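PDB 1QSA: protein (soluble lytic transglycosylase SLT70) from Escherichia coli, which cleaves the glycosidic bond between N-acetylmuramic acid and N-acetylglucosamine in peptidoglycan, forming a 1,6-anhydro bond in the N-acetylmuramic acid. Local coordinates for residues A[375-380]-A[416-421]; A[369-374]-A[442-447]. All blocks are in the same frame, centred on the assembly; numbering follows the deposited sequence.

The two contacts are nested along the chain: contact 2 (369-374 with 442-447) closes the outer loop, and contact 1 (375-380 with 416-421) lies inside it, their centres about 12 Å apart. Residues 369-374 run straight into 375-380, so one extended stretch is fixed first against the turn before helix 445-448 and then against helix 413-425. Arg421 joins the two sites: its CB packs on Ala371 CB at 3.6 Å, and its NH1 forms a salt bridge with Glu447 OE2. Contact 1 and segment 442-447 fall largely in the range of the L-domain family. Both contacts lie away from the predicted active-site residue Glu478, and they illustrate how an alpha-superhelix ties an irregular connection to the helices it passes.

Contact 1: residues A[375-380]-A[416-421]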
loop_
_atom_site.group_PDB
_atom_site.type_symbol
_atom_site.label_atom_id
_atom_site.label_comp_id
_atom_site.label_asym_id
_atom_site.label_seq_id
_atom_site.Cartn_x
_atom_site.Cartn_y
_atom_site.Cartn_z
ATOM N N VAL A 375 15.925 26.685 -8.612
ATOM C CA VAL A 375 14.672 25.977 -8.360
ATOM C C VAL A 375 13.440 26.843 -8.597
ATOM O O VAL A 375 12.306 26.352 -8.555
ATOM C CB VAL A 375 14.619 25.413 -6.920
ATOM C CG1 VAL A 375 15.792 24.497 -6.685
ATOM C CG2 VAL A 375 14.606 26.536 -5.906
ATOM N N ASP A 376 13.669 28.132 -8.839
ATOM C CA ASP A 376 12.581 29.070 -9.081
ATOM C C ASP A 376 12.065 28.986 -10.509
ATOM O O ASP A 376 12.805 29.177 -11.473
ATOM C CB ASP A 376 13.022 30.498 -8.761
ATOM C CG ASP A 376 13.411 30.675 -7.308
ATOM O OD1 ASP A 376 12.872 29.947 -6.443
ATOM O OD2 ASP A 376 14.256 31.552 -7.030
ATOM N N SER A 377 10.793 28.639 -10.625
ATOM C CA SER A 377 10.126 28.526 -11.912
ATOM C C SER A 377 8.753 29.154 -11.742
ATOM O O SER A 377 8.415 29.640 -10.657
ATOM C CB SER A 377 9.992 27.052 -12.325
ATOM O OG SER A 377 9.322 26.281 -11.337
ATOM N N ALA A 378 7.974 29.181 -12.817
ATOM C CA ALA A 378 6.632 29.741 -12.748
ATOM C C ALA A 378 5.829 28.887 -11.773
ATOM O O ALA A 378 4.957 29.389 -11.065
ATOM C CB ALA A 378 5.972 29.733 -14.136
ATOM N N LEU A 379 6.172 27.602 -11.702
ATOM C CA LEU A 379 5.478 26.671 -10.818
ATOM C C LEU A 379 5.638 27.004 -9.337
ATOM O O LEU A 379 4.767 26.673 -8.532
ATOM C CB LEU A 379 5.919 25.233 -11.096
ATOM C CG LEU A 379 5.565 24.692 -12.487
ATOM C CD1 LEU A 379 6.198 23.315 -12.702
ATOM C CD2 LEU A 379 4.048 24.620 -12.649
ATOM N N THR A 380 6.731 27.674 -8.979
ATOM C CA THR A 380 6.960 28.040 -7.582
ATOM C C THR A 380 6.457 29.450 -7.242
ATOM O O THR A 380 6.433 29.834 -6.076
ATOM C CB THR A 380 8.465 27.912 -7.195
ATOM O OG1 THR A 380 9.243 28.896 -7.893
ATOM C CG2 THR A 380 8.992 26.526 -7.557
ATOM N N GLN A 416 9.953 18.526 -11.798
ATOM C CA GLN A 416 9.672 17.746 -10.582
ATOM C C GLN A 416 10.855 17.780 -9.602
ATOM O O GLN A 416 10.655 17.824 -8.374
ATOM C CB GLN A 416 9.250 16.319 -10.941
ATOM C CG GLN A 416 7.893 16.284 -11.656
ATOM C CD GLN A 416 7.599 14.953 -12.325
ATOM O OE1 GLN A 416 8.483 14.348 -12.922
ATOM N NE2 GLN A 416 6.345 14.509 -12.258
ATOM N N ALA A 417 12.080 17.816 -10.138
ATOM C CA ALA A 417 13.287 17.892 -9.310
ATOM C C ALA A 417 13.410 19.287 -8.682
ATOM O O ALA A 417 13.830 19.430 -7.532
ATOM C CB ALA A 417 14.541 17.550 -10.149
ATOM N N GLN A 418 13.042 20.322 -9.442
ATOM C CA GLN A 418 13.074 21.684 -8.909
ATOM C C GLN A 418 12.061 21.791 -7.777
ATOM O O GLN A 418 12.357 22.376 -6.749
ATOM C CB GLN A 418 12.711 22.712 -9.974
ATOM C CG GLN A 418 13.762 22.925 -11.043
ATOM C CD GLN A 418 13.296 23.943 -12.061
ATOM O OE1 GLN A 418 12.234 23.790 -12.670
ATOM N NE2 GLN A 418 14.080 24.992 -12.247
ATOM N N LEU A 419 10.861 21.243 -7.989
ATOM C CA LEU A 419 9.818 21.272 -6.966
ATOM C C LEU A 419 10.267 20.486 -5.718
ATOM O O LEU A 419 10.065 20.927 -4.584
ATOM C CB LEU A 419 8.490 20.731 -7.532
ATOM C CG LEU A 419 7.743 21.674 -8.499
ATOM C CD1 LEU A 419 6.566 20.966 -9.158
ATOM C CD2 LEU A 419 7.263 22.914 -7.733
ATOM N N ALA A 420 10.905 19.337 -5.927
ATOM C CA ALA A 420 11.408 18.538 -4.807
ATOM C C ALA A 420 12.417 19.370 -3.997
ATOM O O ALA A 420 12.317 19.466 -2.772
ATOM C CB ALA A 420 12.075 17.251 -5.319
ATOM N N ARG A 421 13.333 20.041 -4.697
ATOM C CA ARG A 421 14.357 20.851 -4.026
ATOM C C ARG A 421 13.766 22.089 -3.356
ATOM O O ARG A 421 14.227 22.494 -2.298
ATOM C CB ARG A 421 15.457 21.249 -5.012
ATOM C CG ARG A 421 16.639 21.954 -4.355
ATOM C CD ARG A 421 17.368 21.024 -3.397
ATOM N NE ARG A 421 18.303 21.744 -2.529
ATOM C CZ ARG A 421 19.297 21.168 -1.860
ATOM N NH1 ARG A 421 19.499 19.858 -1.955
ATOM N NH2 ARG A 421 20.089 21.907 -1.090
HETATM O O HOH W 1 13.271 27.258 -14.019
#
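Val375 and Gln418 bring their backbones together, CA to CA at 4.6 Å, where an irregular length of chain passes the side of helix 413-425 and then enters the short, weakly bonded helical turn at 378-381. Val375 CG1 rests on the aliphatic part of Arg421, 3.6 Å from Arg421 CG. That carbon is anti to the backbone N of Arg421 (chi1 -173°), which keeps it beside the valine; farther out the chain bends, and its guanidinium leaves for the acids of 442-447. Gln418 lies alongside the backbone of Val375, its CB 3.9 Å from Val375 O. Beyond CG the glutamine is extended, and its amide reaches two acceptors: NE2 is hydrogen-bonded to Asn374 O and also donates, at 3.0 Å, to a water that in turn donates to Asp376 O. The other branch of the amide, OE1, comes to 4.0 Å from Ser377 CB. The two segments thus share a water-mediated link in place of a direct hydrogen bond. Within the turn, Ser377 O is held twice by Thr380, by its backbone N and by OG1 at 3.0 Å, both from the same face of the carbonyl plane. With OG1 so held, the methyl CG2 is left to meet Leu419 CD2 at 4.0 Å, the two side chains running antiparallel past one another. Leu379 CD1 touches Leu419 CD1 at 4.3 Å. Thr380 and Leu419 also meet Met385 of helix 383-393, Val375 and Thr380 reach Tyr422, next after Arg421, and Ala420 packs against Ala435 and Thr436 of helix 429-438.

Contact 2: residues A[369-374]-A[442-447]; sequences DKAPQN and WDHLEE
Asp443 O receives two backbone N-H groups: Asp369 N bonds to it from across the contact at 2.9 Å, with an N-H...O angle of 161°, and Leu445 N adds a weak bond from within its own segment. The donor of Asp369 stands well above the carbonyl plane, 43° out of it. Past this bond the chain of Asp369 lies over one face of the His444 ring. Its CB makes a CH-pi contact, 3.9 Å from the ring centroid, while Asp369 O sits over the same face toward the rim and also meets His444 CA in a CA-H...O contact of 3.5 Å. At the edge of the imidazole, in its plane, a water lies 2.8 Å from His444 NE2 and donates to Lys370 O. An alanine at His444 would probably leave Asp369 CB without the face it lies on and that water without one of its partners. The two carboxylates approach as like charges, Asp369 OD2 and Asp443 OD2 being 4.2 Å apart. A water donates to both, which would probably ease the repulsion, and the OD1 atoms form salt bridges, Asp369 with Lys367 and Asp443 with Arg349. Another water donates to Asp369 O and Glu447 OE1 and accepts from Glu446 N at 3.2 Å; a further one accepts from Ala371 N and donates to Glu447 OE2, which also pairs with Arg421. His444 centres an inverse gamma turn, closed by the weak bond to the carbonyl that takes Asp369 N, and N-caps helix 445-448: a sharp kink leading into a helix of the alpha-superhelix, fastened to an extended loop.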
loop_
_atom_site.group_PDB
_atom_site.type_symbol
_atom_site.label_atom_id
_atom_site.label_comp_id
_atom_site.label_asym_id
_atom_site.label_seq_id
_atom_site.Cartn_x
_atom_site.Cartn_y
_atom_site.Cartn_z
ATOM N N ASP A 369 22.377 12.241 -7.554
ATOM C CA ASP A 369 22.075 13.209 -8.614
ATOM C C ASP A 369 21.573 14.465 -7.910
ATOM O O ASP A 369 20.781 14.375 -6.968
ATOM C CB ASP A 369 20.956 12.701 -9.524
ATOM C CG ASP A 369 21.376 11.526 -10.386
ATOM O OD1 ASP A 369 22.562 11.137 -10.356
ATOM O OD2 ASP A 369 20.505 10.998 -11.105
ATOM N N LYS A 370 22.024 15.629 -8.366
ATOM C CA LYS A 370 21.602 16.883 -7.758
ATOM C C LYS A 370 20.468 17.542 -8.523
ATOM O O LYS A 370 20.355 17.393 -9.737
ATOM C CB LYS A 370 22.771 17.866 -7.694
ATOM C CG LYS A 370 23.927 17.433 -6.806
ATOM C CD LYS A 370 25.050 18.459 -6.886
ATOM C CE LYS A 370 26.309 17.991 -6.176
ATOM N NZ LYS A 370 27.413 18.989 -6.285
ATOM N N ALA A 371 19.622 18.271 -7.801
ATOM C CA ALA A 371 18.530 18.998 -8.438
ATOM C C ALA A 371 19.179 20.240 -9.076
ATOM O O ALA A 371 20.335 20.567 -8.783
ATOM C CB ALA A 371 17.495 19.409 -7.392
ATOM N N PRO A 372 18.463 20.928 -9.976
ATOM C CA PRO A 372 19.018 22.125 -10.622
ATOM C C PRO A 372 19.449 23.191 -9.609
ATOM O O PRO A 372 18.913 23.262 -8.502
ATOM C CB PRO A 372 17.844 22.630 -11.466
ATOM C CG PRO A 372 17.095 21.373 -11.803
ATOM C CD PRO A 372 17.120 20.618 -10.496
ATOM N N GLN A 373 20.427 24.008 -9.992
ATOM C CA GLN A 373 20.914 25.079 -9.125
ATOM C C GLN A 373 19.807 26.112 -8.899
ATOM O O GLN A 373 19.684 26.665 -7.806
ATOM C CB GLN A 373 22.141 25.755 -9.745
ATOM C CG GLN A 373 23.365 24.856 -9.826
ATOM C CD GLN A 373 23.900 24.475 -8.457
ATOM O OE1 GLN A 373 23.626 25.148 -7.457
ATOM N NE2 GLN A 373 24.695 23.411 -8.410
ATOM N N ASN A 374 19.026 26.370 -9.946
ATOM C CA ASN A 374 17.905 27.310 -9.890
ATOM C C ASN A 374 16.607 26.519 -9.744
ATOM O O ASN A 374 16.223 25.789 -10.656
ATOM C CB ASN A 374 17.810 28.134 -11.179
ATOM C CG ASN A 374 18.916 29.154 -11.310
ATOM O OD1 ASN A 374 18.882 30.206 -10.667
ATOM N ND2 ASN A 374 19.883 28.871 -12.176
ATOM N N TRP A 442 14.839 8.546 -8.345
ATOM C CA TRP A 442 15.408 7.597 -7.400
ATOM C C TRP A 442 16.834 7.842 -6.956
ATOM O O TRP A 442 17.233 7.386 -5.882
ATOM C CB TRP A 442 15.242 6.170 -7.929
ATOM C CG TRP A 442 13.831 5.810 -8.381
ATOM C CD1 TRP A 442 13.487 5.148 -9.530
ATOM C CD2 TRP A 442 12.598 6.077 -7.692
ATOM N NE1 TRP A 442 12.121 4.989 -9.599
ATOM C CE2 TRP A 442 11.552 5.548 -8.484
ATOM C CE3 TRP A 442 12.275 6.713 -6.484
ATOM C CZ2 TRP A 442 10.208 5.636 -8.107
ATOM C CZ3 TRP A 442 10.936 6.800 -6.108
ATOM C CH2 TRP A 442 9.921 6.265 -6.919
ATOM N N ASP A 443 17.617 8.533 -7.783
ATOM C CA ASP A 443 18.998 8.823 -7.434
ATOM C C ASP A 443 19.202 10.202 -6.801
ATOM O O ASP A 443 20.333 10.558 -6.466
ATOM C CB ASP A 443 19.925 8.626 -8.642
ATOM C CG ASP A 443 19.988 7.178 -9.099
ATOM O OD1 ASP A 443 20.194 6.284 -8.252
ATOM O OD2 ASP A 443 19.825 6.926 -10.314
ATOM N N HIS A 444 18.123 10.978 -6.641
ATOM C CA HIS A 444 18.216 12.288 -5.971
ATOM C C HIS A 444 18.096 12.003 -4.466
ATOM O O HIS A 444 17.139 12.411 -3.796
ATOM C CB HIS A 444 17.084 13.215 -6.423
ATOM C CG HIS A 444 17.317 13.845 -7.756
ATOM N ND1 HIS A 444 17.392 13.115 -8.926
ATOM C CD2 HIS A 444 17.497 15.139 -8.111
ATOM C CE1 HIS A 444 17.606 13.935 -9.942
ATOM N NE2 HIS A 444 17.675 15.166 -9.472
ATOM N N LEU A 445 19.099 11.317 -3.934
ATOM C CA LEU A 445 19.072 10.892 -2.540
ATOM C C LEU A 445 18.869 11.938 -1.456
ATOM O O LEU A 445 18.199 11.660 -0.458
ATOM C CB LEU A 445 20.290 10.009 -2.215
ATOM C CG LEU A 445 20.451 8.745 -3.065
ATOM C CD1 LEU A 445 21.653 7.932 -2.556
ATOM C CD2 LEU A 445 19.180 7.905 -3.040
ATOM N N GLU A 446 19.430 13.133 -1.634
ATOM C CA GLU A 446 19.298 14.161 -0.603
ATOM C C GLU A 446 17.839 14.558 -0.377
ATOM O O GLU A 446 17.414 14.731 0.763
ATOM C CB GLU A 446 20.146 15.403 -0.931
ATOM C CG GLU A 446 20.319 16.273 0.299
ATOM C CD GLU A 446 21.270 17.434 0.125
ATOM O OE1 GLU A 446 21.512 17.857 -1.022
ATOM O OE2 GLU A 446 21.769 17.921 1.163
ATOM N N GLU A 447 17.087 14.701 -1.468
ATOM C CA GLU A 447 15.674 15.074 -1.398
ATOM C C GLU A 447 14.790 13.907 -0.972
ATOM O O GLU A 447 13.725 14.108 -0.374
ATOM C CB GLU A 447 15.188 15.648 -2.738
ATOM C CG GLU A 447 15.834 16.991 -3.142
ATOM C CD GLU A 447 17.252 16.848 -3.663
ATOM O OE1 GLU A 447 17.596 15.792 -4.228
ATOM O OE2 GLU A 447 18.035 17.808 -3.522
HETATM O O HOH W 2 20.012 14.705 -4.354
HETATM O O HOH W 3 20.355 8.645 -12.314
HETATM O O HOH W 4 17.748 17.272 -11.377
HETATM O O HOH W 5 20.207 18.466 -4.916
#